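Local atomic coordinates of inositol 2-dehydrogenase (Sinorhizobium meliloti, PDB entry 4HKT), a protein that oxidises myo-inositol to 2-keto-myo-inositol (scyllo-inosose) with NAD+ as the hydride acceptor, the first step of myo-inositol degradation. Residues B[118-124]-B[302-308]; B[76-80]-B[92-97]; B[17-22]-B[284-288]; B[7-11]-B[69-73]; B[167-171]-B[315-319]. All coordinates share one frame; numbering follows the deposited sequence.

Interaction 1: residues B[118-124]-B[302-308]; sequences MVGFNRR and APSGNDG. With EDO (1,2-ethanediol), chain S.
P303 is wedged between V119, F121 and R124, and the end of an edge strand of the Rossmann sheet closes round a compact ring. The peptide bond before P303 is cis. The carbonyl of P303 accepts the V119 N-H at 3.1 Å between N and O; the bond is fairly straight at the hydrogen (162°), but the donor sits 37° out of the carbonyl plane. The same oxygen receives a CA-H contact from selenomethionine M118. V119, branched at CB, spreads two methyls over the other segment: CG2 lies 3.9 Å from P303 CB and also reaches S304 O, while CG1 faces S304 and G305. F121 presents its ring edge to P303 CB and to D307 O.

R124 runs along the proline, its CG anti to the carbonyl carbon (chi1 -70°) and its chain extended to NE, with P303 CB over one face of the guanidinium. At the guanidinium edge, NH2 donates to O2 of a 1,2-ethanediol, probably from the crystallisation liquor, at 2.7 Å; that O2 also bonds D307 OD1 weakly, bridging the long ion pair in which R124 NH2 stands 3.8 Å from OD1. R124 NH2 also salt-bridges D178, and D307 OD1 salt-bridges R181. D307 completes a capping box, S304 N donating to D307 OD2 at 2.9 Å and D307 N to S304 OG at 3.1 Å. With the charges shared among several partners, the direct R124-D307 pair probably adds less than the packing round P303 and the V119-P303 bond.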
# COMPACT_ATOMS: atom_id res chain seq x y z
N MSE B 118 -9.70 -15.04 33.15
CA MSE B 118 -9.37 -14.75 31.78
C MSE B 118 -7.89 -14.92 31.68
O MSE B 118 -7.14 -14.51 32.58
CB MSE B 118 -9.70 -13.29 31.49
CG MSE B 118 -9.35 -12.93 30.06
SE MSE B 118 -9.89 -11.07 29.66
CE MSE B 118 -11.81 -11.34 29.57
N VAL B 119 -7.43 -15.51 30.57
CA VAL B 119 -6.01 -15.68 30.36
C VAL B 119 -5.56 -14.63 29.37
O VAL B 119 -6.33 -14.16 28.57
CB VAL B 119 -5.65 -17.13 29.88
CG1 VAL B 119 -6.14 -18.17 30.87
CG2 VAL B 119 -6.21 -17.44 28.51
N GLY B 120 -4.29 -14.30 29.39
CA GLY B 120 -3.80 -13.21 28.59
C GLY B 120 -3.46 -13.54 27.14
O GLY B 120 -2.29 -13.61 26.77
N PHE B 121 -4.47 -13.78 26.31
CA PHE B 121 -4.18 -13.87 24.87
C PHE B 121 -4.68 -12.54 24.31
O PHE B 121 -5.77 -12.45 23.78
CB PHE B 121 -4.87 -15.05 24.23
CG PHE B 121 -4.26 -16.38 24.58
CD1 PHE B 121 -2.93 -16.61 24.42
CD2 PHE B 121 -5.06 -17.44 24.95
CE1 PHE B 121 -2.38 -17.85 24.71
CE2 PHE B 121 -4.54 -18.68 25.22
CZ PHE B 121 -3.19 -18.89 25.12
N ASN B 122 -3.86 -11.52 24.47
CA ASN B 122 -4.27 -10.14 24.18
C ASN B 122 -4.56 -9.89 22.72
O ASN B 122 -5.31 -8.95 22.36
CB ASN B 122 -3.18 -9.18 24.64
CG ASN B 122 -1.82 -9.57 24.11
OD1 ASN B 122 -1.23 -10.54 24.56
ND2 ASN B 122 -1.34 -8.85 23.13
N ARG B 123 -3.99 -10.73 21.85
CA ARG B 123 -4.17 -10.56 20.42
C ARG B 123 -5.61 -10.69 20.01
O ARG B 123 -6.02 -10.09 19.03
CB ARG B 123 -3.24 -11.46 19.61
CG ARG B 123 -1.80 -11.15 19.90
CD ARG B 123 -0.86 -12.06 19.14
NE ARG B 123 0.47 -12.03 19.74
CZ ARG B 123 1.50 -12.76 19.35
NH1 ARG B 123 1.37 -13.62 18.34
NH2 ARG B 123 2.68 -12.64 19.96
N ARG B 124 -6.40 -11.42 20.77
CA ARG B 124 -7.80 -11.50 20.49
C ARG B 124 -8.56 -10.15 20.67
O ARG B 124 -9.69 -10.04 20.22
CB ARG B 124 -8.46 -12.52 21.39
CG ARG B 124 -8.13 -13.97 21.13
CD ARG B 124 -9.04 -14.79 21.99
NE ARG B 124 -8.77 -16.19 21.81
CZ ARG B 124 -9.71 -17.12 21.79
NH1 ARG B 124 -11.01 -16.80 21.95
NH2 ARG B 124 -9.34 -18.38 21.61
N ALA B 302 -13.97 -15.01 27.47
CA ALA B 302 -13.07 -15.43 26.39
C ALA B 302 -11.96 -14.40 26.30
O ALA B 302 -12.24 -13.23 26.29
CB ALA B 302 -13.80 -15.52 25.06
N PRO B 303 -10.69 -14.82 26.24
CA PRO B 303 -10.11 -16.15 26.35
C PRO B 303 -10.21 -16.74 27.78
O PRO B 303 -9.86 -16.10 28.76
CB PRO B 303 -8.67 -15.94 25.93
CG PRO B 303 -8.40 -14.52 26.11
CD PRO B 303 -9.67 -13.77 26.21
N SER B 304 -10.76 -17.92 27.86
CA SER B 304 -10.97 -18.61 29.10
C SER B 304 -9.75 -19.46 29.49
O SER B 304 -8.78 -19.61 28.73
CB SER B 304 -12.13 -19.54 28.91
OG SER B 304 -11.79 -20.58 27.98
N GLY B 305 -9.87 -20.09 30.64
CA GLY B 305 -8.98 -21.14 31.06
C GLY B 305 -8.86 -22.23 30.03
O GLY B 305 -7.75 -22.66 29.72
N ASN B 306 -9.99 -22.71 29.51
CA ASN B 306 -9.93 -23.76 28.51
C ASN B 306 -9.18 -23.30 27.26
O ASN B 306 -8.50 -24.10 26.62
CB ASN B 306 -11.31 -24.28 28.15
CG ASN B 306 -11.24 -25.52 27.26
OD1 ASN B 306 -10.71 -26.57 27.67
ND2 ASN B 306 -11.67 -25.37 26.00
N ASP B 307 -9.25 -22.00 26.93
CA ASP B 307 -8.50 -21.51 25.77
C ASP B 307 -7.01 -21.58 26.07
O ASP B 307 -6.23 -21.92 25.18
CB ASP B 307 -8.90 -20.09 25.36
CG ASP B 307 -10.33 -20.01 24.81
OD1 ASP B 307 -10.77 -20.91 24.07
OD2 ASP B 307 -11.04 -19.04 25.18
N GLY B 308 -6.60 -21.28 27.30
CA GLY B 308 -5.17 -21.46 27.67
C GLY B 308 -4.72 -22.92 27.58
O GLY B 308 -3.63 -23.23 27.11
C1 EDO S . -13.17 -19.68 19.33
O1 EDO S . -13.16 -18.25 19.37
C2 EDO S . -11.89 -20.26 19.97
O2 EDO S . -11.63 -19.67 21.26

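Interaction 2: residues B[76-80]-B[92-97]; sequences HADLI and CEKPID
The first turn of helix 76-85 stands against the chain leaving strand 89-93, closest at A77 and I96, whose CA atoms are 5.4 Å apart, and the peptide bond before P95 is cis. H76 carries the contact. Its ND1 donates to P95 O at 2.6 Å, the acceptor lying in the ring plane and the N-H pointing nearly along the C=O axis. C92 SG lies over one face of this ring, 3.9 Å from the centroid, a sulfur-aromatic contact. The other ring nitrogen, NE2, bonds T71 O; with a carbonyl at each nitrogen the ring is held against rotation and probably carries two protons.

These pieces belong to a beta-alpha-beta crossover of the Rossmann fold, and E93-K94-P95 is the EKP sequence characteristic of Gfo/Idh/MocA enzymes. Histidine suits the place: one flat side chain can bind two carbonyls and still offer a face to sulfur. Next to the ring the packing is apolar: I80 CD1 touches C92 SG at 3.8 Å and I96 CG2 at 3.9 Å, the isoleucines crossing at about a right angle. A water accepts from A77 N at 2.8 Å and probably donates to D97 OD1, while D97 OD2 takes the N-H of D99.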
# COMPACT_ATOMS: atom_id res chain seq x y z
N HIS B 76 2.11 -19.06 38.30
CA HIS B 76 0.76 -18.87 37.78
C HIS B 76 -0.29 -19.79 38.33
O HIS B 76 -1.32 -19.31 38.83
CB HIS B 76 0.78 -18.87 36.24
CG HIS B 76 1.47 -17.66 35.69
ND1 HIS B 76 1.49 -17.34 34.35
CD2 HIS B 76 2.15 -16.67 36.33
CE1 HIS B 76 2.17 -16.22 34.18
NE2 HIS B 76 2.58 -15.80 35.37
N ALA B 77 -0.09 -21.10 38.24
CA ALA B 77 -1.21 -21.99 38.56
C ALA B 77 -1.59 -21.90 40.05
O ALA B 77 -2.79 -21.91 40.42
CB ALA B 77 -0.92 -23.42 38.14
N ASP B 78 -0.58 -21.80 40.89
CA ASP B 78 -0.79 -21.72 42.33
C ASP B 78 -1.49 -20.40 42.67
O ASP B 78 -2.39 -20.37 43.50
CB ASP B 78 0.57 -21.78 43.05
CG ASP B 78 1.15 -23.18 43.11
OD1 ASP B 78 0.44 -24.15 42.78
OD2 ASP B 78 2.33 -23.32 43.48
N LEU B 79 -1.08 -19.33 42.03
CA LEU B 79 -1.69 -18.04 42.30
C LEU B 79 -3.14 -17.99 41.83
O LEU B 79 -4.00 -17.46 42.55
CB LEU B 79 -0.88 -16.91 41.71
CG LEU B 79 0.37 -16.58 42.50
CD1 LEU B 79 1.21 -15.60 41.71
CD2 LEU B 79 0.05 -16.01 43.89
N ILE B 80 -3.43 -18.60 40.68
CA ILE B 80 -4.81 -18.70 40.22
C ILE B 80 -5.64 -19.46 41.25
O ILE B 80 -6.72 -19.01 41.64
CB ILE B 80 -4.93 -19.39 38.83
CG1 ILE B 80 -4.28 -18.54 37.75
CG2 ILE B 80 -6.39 -19.65 38.51
CD1 ILE B 80 -3.95 -19.30 36.46
N CYS B 92 -4.87 -13.74 34.27
CA CYS B 92 -3.53 -14.27 34.34
C CYS B 92 -2.80 -14.25 32.99
O CYS B 92 -3.30 -14.77 32.03
CB CYS B 92 -3.56 -15.70 34.88
SG CYS B 92 -1.92 -16.28 35.35
N GLU B 93 -1.63 -13.63 32.95
CA GLU B 93 -0.77 -13.72 31.77
C GLU B 93 -0.46 -15.19 31.40
O GLU B 93 -0.39 -16.06 32.27
CB GLU B 93 0.53 -12.96 31.98
CG GLU B 93 0.44 -11.48 31.60
CD GLU B 93 0.20 -11.26 30.11
OE1 GLU B 93 0.68 -12.07 29.29
OE2 GLU B 93 -0.53 -10.31 29.77
N LYS B 94 -0.29 -15.44 30.12
CA LYS B 94 0.05 -16.77 29.66
C LYS B 94 1.33 -17.19 30.34
O LYS B 94 2.16 -16.35 30.67
CB LYS B 94 0.26 -16.79 28.15
CG LYS B 94 1.59 -16.22 27.75
CD LYS B 94 1.99 -16.64 26.37
CE LYS B 94 3.32 -16.03 26.02
NZ LYS B 94 4.41 -16.80 26.63
N PRO B 95 1.50 -18.49 30.58
CA PRO B 95 0.52 -19.57 30.48
C PRO B 95 -0.11 -19.77 31.87
O PRO B 95 0.28 -19.11 32.83
CB PRO B 95 1.38 -20.78 30.14
CG PRO B 95 2.64 -20.53 30.87
CD PRO B 95 2.84 -19.03 30.88
N ILE B 96 -1.07 -20.67 31.96
CA ILE B 96 -1.56 -21.11 33.25
C ILE B 96 -0.45 -21.91 33.91
O ILE B 96 -0.13 -21.74 35.09
CB ILE B 96 -2.82 -21.94 33.10
CG1 ILE B 96 -3.98 -21.01 32.66
CG2 ILE B 96 -3.19 -22.57 34.43
CD1 ILE B 96 -5.18 -21.73 32.15
N ASP B 97 0.13 -22.81 33.12
CA ASP B 97 1.30 -23.59 33.53
C ASP B 97 1.89 -24.20 32.28
O ASP B 97 1.22 -24.29 31.26
CB ASP B 97 0.95 -24.69 34.53
CG ASP B 97 2.18 -25.26 35.23
OD1 ASP B 97 2.71 -24.59 36.11
OD2 ASP B 97 2.61 -26.39 34.87
O HOH W 1 2.32 -22.12 37.23

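Interaction 3: residues B[17-22]-B[284-288]; sequences VHAKAV and YANEI. With EDO (1,2-ethanediol), chain V.
H18 meets Y284 and E287 with no hydrogen bond across the contact, and its ND1 is buried here with no partner in the model. The edge of Y284 is turned toward the H18 face in an offset edge-to-face pair, centroids 5.5 Å apart and planes at 76°. E287, extended beyond CG, brings OE1 to the edge of the imidazole, in its plane and 3.2 Å from CE1, the polarised carbon between the two nitrogens. The remaining nitrogen, NE2, hydrogen-bonds E93 OE2.

Helix 13-24 is the one that follows the first strand of the Rossmann fold, and helix 281-297 packs across it: the short axes approach to 8.8 Å at a signed angle of -64°. Alanines suit the crossing: the CA atoms of A21 and A285 are 5.0 Å apart, and A21 CB rests 3.6 Å from Y284 O and 3.8 Å from I288 CG1. Beyond it I288 stretches CD1 to V22 CG2, the aliphatic end of the interface. One turn before A21, V17 brings CG1 to the Y284 ring, but the modelled separation is too short to be trusted and the details of that contact are doubtful.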
# COMPACT_ATOMS: atom_id res chain seq x y z
N VAL B 17 2.57 -2.79 31.56
CA VAL B 17 1.61 -2.62 30.49
C VAL B 17 0.19 -2.74 31.03
O VAL B 17 -0.71 -1.97 30.65
CB VAL B 17 1.85 -3.66 29.38
CG1 VAL B 17 0.65 -3.78 28.48
CG2 VAL B 17 3.10 -3.30 28.56
N HIS B 18 -0.03 -3.71 31.92
CA HIS B 18 -1.33 -3.85 32.59
C HIS B 18 -1.64 -2.74 33.59
O HIS B 18 -2.78 -2.32 33.71
CB HIS B 18 -1.45 -5.21 33.27
CG HIS B 18 -1.54 -6.33 32.29
ND1 HIS B 18 -2.62 -6.49 31.46
CD2 HIS B 18 -0.66 -7.30 31.96
CE1 HIS B 18 -2.42 -7.54 30.69
NE2 HIS B 18 -1.23 -8.04 30.97
N ALA B 19 -0.63 -2.27 34.30
CA ALA B 19 -0.79 -1.11 35.15
C ALA B 19 -1.37 0.05 34.34
O ALA B 19 -2.38 0.68 34.74
CB ALA B 19 0.57 -0.72 35.74
N LYS B 20 -0.76 0.31 33.18
CA LYS B 20 -1.22 1.37 32.28
C LYS B 20 -2.65 1.14 31.83
O LYS B 20 -3.45 2.07 31.80
CB LYS B 20 -0.32 1.48 31.04
CG LYS B 20 -0.83 2.48 30.00
CD LYS B 20 0.20 2.82 28.93
CE LYS B 20 -0.19 4.14 28.25
NZ LYS B 20 0.58 4.45 27.02
N ALA B 21 -2.98 -0.10 31.47
CA ALA B 21 -4.33 -0.37 30.94
C ALA B 21 -5.39 -0.28 32.04
O ALA B 21 -6.50 0.17 31.80
CB ALA B 21 -4.39 -1.72 30.25
N VAL B 22 -5.05 -0.75 33.24
CA VAL B 22 -5.98 -0.69 34.37
C VAL B 22 -6.20 0.76 34.73
O VAL B 22 -7.34 1.20 34.89
CB VAL B 22 -5.44 -1.42 35.61
CG1 VAL B 22 -6.22 -1.03 36.86
CG2 VAL B 22 -5.52 -2.92 35.39
N TYR B 284 -4.48 -4.26 25.02
CA TYR B 284 -4.48 -4.31 26.49
C TYR B 284 -5.62 -3.49 27.12
O TYR B 284 -6.22 -3.92 28.09
CB TYR B 284 -3.14 -3.88 27.06
CG TYR B 284 -2.00 -4.79 26.66
CD1 TYR B 284 -2.00 -6.14 27.01
CD2 TYR B 284 -0.92 -4.31 25.91
CE1 TYR B 284 -0.95 -6.99 26.62
CE2 TYR B 284 0.12 -5.14 25.53
CZ TYR B 284 0.10 -6.47 25.89
OH TYR B 284 1.15 -7.28 25.53
N ALA B 285 -5.97 -2.33 26.54
CA ALA B 285 -7.13 -1.58 27.03
C ALA B 285 -8.42 -2.38 26.86
O ALA B 285 -9.23 -2.46 27.79
CB ALA B 285 -7.25 -0.22 26.34
N ASN B 286 -8.60 -2.98 25.68
CA ASN B 286 -9.82 -3.67 25.36
C ASN B 286 -9.99 -4.91 26.23
O ASN B 286 -11.11 -5.30 26.61
CB ASN B 286 -9.81 -4.09 23.88
CG ASN B 286 -10.04 -2.94 22.93
OD1 ASN B 286 -10.49 -1.85 23.32
ND2 ASN B 286 -9.75 -3.16 21.64
N GLU B 287 -8.86 -5.55 26.49
CA GLU B 287 -8.79 -6.76 27.29
C GLU B 287 -9.26 -6.51 28.74
O GLU B 287 -10.11 -7.23 29.25
CB GLU B 287 -7.34 -7.23 27.27
CG GLU B 287 -6.94 -8.38 28.14
CD GLU B 287 -5.45 -8.68 27.95
OE1 GLU B 287 -4.62 -7.84 28.32
OE2 GLU B 287 -5.11 -9.72 27.40
N ILE B 288 -8.72 -5.48 29.36
CA ILE B 288 -9.14 -5.07 30.70
C ILE B 288 -10.62 -4.71 30.65
O ILE B 288 -11.42 -5.16 31.50
CB ILE B 288 -8.30 -3.92 31.28
CG1 ILE B 288 -6.83 -4.35 31.47
CG2 ILE B 288 -8.85 -3.43 32.62
CD1 ILE B 288 -6.60 -5.54 32.39
C1 EDO V . -13.44 -4.40 24.62
O1 EDO V . -13.76 -4.79 25.94
C2 EDO V . -13.35 -5.67 23.80
O2 EDO V . -12.91 -5.37 22.48

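Interaction 4: residues B[7-11]-B[69-73]; sequences GLLGA and ICTPT
One backbone bond leads this contact: C70 N donates to L9 O at 2.7 Å, with 152° at the hydrogen. It belongs to the parallel pairing of strands 4-9 and 66-69, in which L9 and I69 form a bridge with their CA atoms 5.0 Å apart. T71 N comes within 3.3 Å of the same L9 O, but at an angle too poor for a bond.

Apolar contacts flank the bridge on both faces of the sheet. L9 and I69 lie side by side and point the same way, L9 CD1 touching I69 CG1 at 4.1 Å, as suits two large aliphatic residues at paired positions. T71 is used through its methyl, CG2 standing 4.0 Å from L9 CB, while OG1 bonds the hydroxyl of T75. On the reverse face L8, its CG trans to the backbone nitrogen (chi1 172°), sends CD1 to C70 SG at 3.8 Å.

Close backbone packing makes the third group. G10 takes a positive phi of 104° as the chain leaves its strand, and its CA lies 3.8 Å from C70 O; having no side chain, glycine suits both the turn and the tight approach. G10 is the first glycine of a GxGxxG sequence, consistent with the dinucleotide-binding loop of a Rossmann fold.

Around the pair, L9 and I69 face helix 76-85, through F83, H76 and L79, whereas L8 and C70 meet helix 13-24 at A19 and H18; strand 28-34 flanks strand 4-9 on its other edge.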
# COMPACT_ATOMS: atom_id res chain seq x y z
N GLY B 7 -5.63 -5.59 42.27
CA GLY B 7 -4.28 -5.81 42.75
C GLY B 7 -3.48 -6.31 41.58
O GLY B 7 -3.97 -7.17 40.85
N LEU B 8 -2.28 -5.78 41.40
CA LEU B 8 -1.34 -6.22 40.37
C LEU B 8 -0.24 -7.01 41.04
O LEU B 8 0.36 -6.55 42.01
CB LEU B 8 -0.74 -5.01 39.63
CG LEU B 8 0.40 -5.27 38.64
CD1 LEU B 8 0.01 -6.29 37.59
CD2 LEU B 8 0.84 -3.98 37.95
N LEU B 9 0.04 -8.20 40.51
CA LEU B 9 1.11 -9.05 40.99
C LEU B 9 2.13 -9.18 39.89
O LEU B 9 1.84 -9.75 38.83
CB LEU B 9 0.61 -10.44 41.37
CG LEU B 9 -0.68 -10.50 42.17
CD1 LEU B 9 -0.96 -11.94 42.55
CD2 LEU B 9 -0.62 -9.63 43.41
N GLY B 10 3.31 -8.64 40.15
CA GLY B 10 4.39 -8.60 39.17
C GLY B 10 4.54 -7.21 38.57
O GLY B 10 3.57 -6.64 38.06
N ALA B 11 5.76 -6.69 38.60
CA ALA B 11 6.03 -5.31 38.17
C ALA B 11 7.06 -5.20 37.04
O ALA B 11 7.64 -4.14 36.84
CB ALA B 11 6.48 -4.48 39.38
N ILE B 69 -2.26 -11.18 37.29
CA ILE B 69 -1.07 -11.96 37.62
C ILE B 69 -0.07 -11.86 36.45
O ILE B 69 -0.31 -12.41 35.34
CB ILE B 69 -1.40 -13.43 37.92
CG1 ILE B 69 -2.44 -13.54 39.03
CG2 ILE B 69 -0.12 -14.19 38.25
CD1 ILE B 69 -3.06 -14.92 39.18
N CYS B 70 1.02 -11.15 36.73
CA CYS B 70 2.12 -10.90 35.82
C CYS B 70 3.45 -11.37 36.43
O CYS B 70 4.49 -10.87 36.07
CB CYS B 70 2.22 -9.39 35.53
SG CYS B 70 0.69 -8.76 34.80
N THR B 71 3.39 -12.30 37.37
CA THR B 71 4.59 -12.83 38.00
C THR B 71 5.22 -13.89 37.09
O THR B 71 4.68 -14.22 36.04
CB THR B 71 4.23 -13.45 39.37
OG1 THR B 71 3.08 -14.28 39.20
CG2 THR B 71 3.95 -12.37 40.41
N PRO B 72 6.36 -14.45 37.49
CA PRO B 72 6.94 -15.49 36.66
C PRO B 72 6.00 -16.68 36.43
O PRO B 72 5.16 -16.98 37.28
CB PRO B 72 8.13 -15.96 37.48
CG PRO B 72 8.54 -14.73 38.23
CD PRO B 72 7.24 -14.10 38.62
N THR B 73 6.20 -17.35 35.30
CA THR B 73 5.36 -18.47 34.86
C THR B 73 5.19 -19.59 35.88
O THR B 73 4.09 -20.10 36.02
CB THR B 73 5.95 -19.07 33.59
OG1 THR B 73 5.89 -18.11 32.54
CG2 THR B 73 5.23 -20.36 33.20

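Interaction 5: residues B[167-171]-B[315-319]; sequences GIFRD and ADAAV. With EDO (1,2-ethanediol), chain X.
R170 reaches across to D316 and V319, and its chain can be followed outward from CB. Torsion about CA-CB turns CG opposite the carbonyl carbon (chi1 -58°), which lays it on A315 CB at 4.0 Å. The chain then runs extended, CD passing 3.9 Å from D316 OD1. NE makes the main bond, to that same oxygen at 2.8 Å; OD1 lies close to the guanidinium plane and is approached nearly along its C-O axis. At the tip NH2 adds a weak second bond to OD1 at 3.0 Å, and NH1 turns back to G166 O, just ahead of its own helix. V319 CG2 lies over one face of the guanidinium, so the flat cation has its salt bridge at the edge and a methyl against a face.

Beside this polar pair, F169 supplies the apolar half. A318 CB sits over one ring face, 3.8 Å from the centroid and 15° off the normal, a CH-pi contact, and V319 CG2 approaches F169 CD2 at 3.9 Å. A315 CB packs on F169 O, and small alanines suit such an approach, since the CA atoms of F169 and A315 are 5.1 Å apart.

F169 also rests on V212 and V214, and A318 on V191 and A193. The contact thus joins two helices layered on the large mixed sheet, the alpha-plus-beta build of the C-terminal domain in Gfo/Idh/MocA enzymes.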
# COMPACT_ATOMS: atom_id res chain seq x y z
N GLY B 167 10.15 -23.63 25.90
CA GLY B 167 10.55 -23.70 24.51
C GLY B 167 9.64 -22.89 23.62
O GLY B 167 8.58 -22.42 24.05
N ILE B 168 10.11 -22.68 22.38
CA ILE B 168 9.50 -21.71 21.50
C ILE B 168 8.01 -21.98 21.27
O ILE B 168 7.19 -21.04 21.22
CB ILE B 168 10.26 -21.61 20.16
CG1 ILE B 168 9.73 -20.48 19.31
CG2 ILE B 168 10.13 -22.92 19.36
CD1 ILE B 168 10.64 -20.15 18.15
N PHE B 169 7.62 -23.25 21.21
CA PHE B 169 6.20 -23.57 20.94
C PHE B 169 5.31 -23.17 22.09
O PHE B 169 4.23 -22.63 21.88
CB PHE B 169 6.03 -25.03 20.62
CG PHE B 169 6.67 -25.44 19.30
CD1 PHE B 169 6.21 -24.89 18.10
CD2 PHE B 169 7.69 -26.37 19.26
CE1 PHE B 169 6.77 -25.27 16.90
CE2 PHE B 169 8.27 -26.74 18.05
CZ PHE B 169 7.79 -26.19 16.86
N ARG B 170 5.78 -23.42 23.31
CA ARG B 170 5.04 -23.06 24.52
C ARG B 170 5.12 -21.58 24.84
O ARG B 170 4.19 -21.03 25.43
CB ARG B 170 5.50 -23.91 25.71
CG ARG B 170 5.33 -25.39 25.46
CD ARG B 170 5.46 -26.24 26.73
NE ARG B 170 5.36 -27.68 26.48
CZ ARG B 170 6.35 -28.49 26.13
NH1 ARG B 170 7.57 -28.01 25.97
NH2 ARG B 170 6.11 -29.79 25.94
N ASP B 171 6.20 -20.92 24.44
CA ASP B 171 6.45 -19.55 24.86
C ASP B 171 6.02 -18.52 23.83
O ASP B 171 5.53 -17.44 24.21
CB ASP B 171 7.92 -19.31 25.20
CG ASP B 171 8.19 -17.88 25.68
OD1 ASP B 171 7.76 -17.57 26.79
OD2 ASP B 171 8.84 -17.08 24.96
N ALA B 315 0.69 -26.66 21.50
CA ALA B 315 2.14 -26.55 21.61
C ALA B 315 2.77 -27.91 21.93
O ALA B 315 3.80 -28.27 21.32
CB ALA B 315 2.55 -25.47 22.64
N ASP B 316 2.19 -28.64 22.87
CA ASP B 316 2.76 -29.95 23.28
C ASP B 316 2.79 -30.92 22.06
O ASP B 316 3.79 -31.66 21.85
CB ASP B 316 1.93 -30.59 24.40
CG ASP B 316 2.12 -29.91 25.76
OD1 ASP B 316 3.13 -29.23 26.01
OD2 ASP B 316 1.21 -30.07 26.60
N ALA B 317 1.70 -30.91 21.28
CA ALA B 317 1.62 -31.67 20.06
C ALA B 317 2.68 -31.22 19.06
O ALA B 317 3.29 -32.06 18.43
CB ALA B 317 0.22 -31.63 19.44
N ALA B 318 2.90 -29.90 18.91
CA ALA B 318 3.98 -29.43 18.04
C ALA B 318 5.37 -29.94 18.43
O ALA B 318 6.14 -30.29 17.56
CB ALA B 318 4.01 -27.89 17.90
N VAL B 319 5.67 -29.97 19.72
CA VAL B 319 6.95 -30.45 20.23
C VAL B 319 7.15 -31.92 19.84
O VAL B 319 8.22 -32.27 19.33
CB VAL B 319 7.01 -30.28 21.78
CG1 VAL B 319 8.28 -30.85 22.39
CG2 VAL B 319 6.94 -28.78 22.20
C1 EDO X . 8.55 -13.93 24.15
O1 EDO X . 9.00 -14.64 25.30
C2 EDO X . 7.40 -14.65 23.44
O2 EDO X . 7.35 -14.23 22.07

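In the fold
From the N terminus, interaction 4 opens first and closes at 69-73, pairing two central strands of the Rossmann sheet. Before it closes, interaction 3 has opened at 17-22, so the two cross; its long loop, ending at 284-288, encloses the short one of interaction 2 (76-80 with 92-97). Interaction 1 starts at 118-124 and interaction 5 at 167-171. Both lie within the span of interaction 3 at their start but end beyond it, at 302-308 and 315-319, so all three cross one another. Late helices thereby return to the nucleotide-binding domain, and helix 305-324 links it, through interactions 1 and 5, with the C-terminal sheet domain.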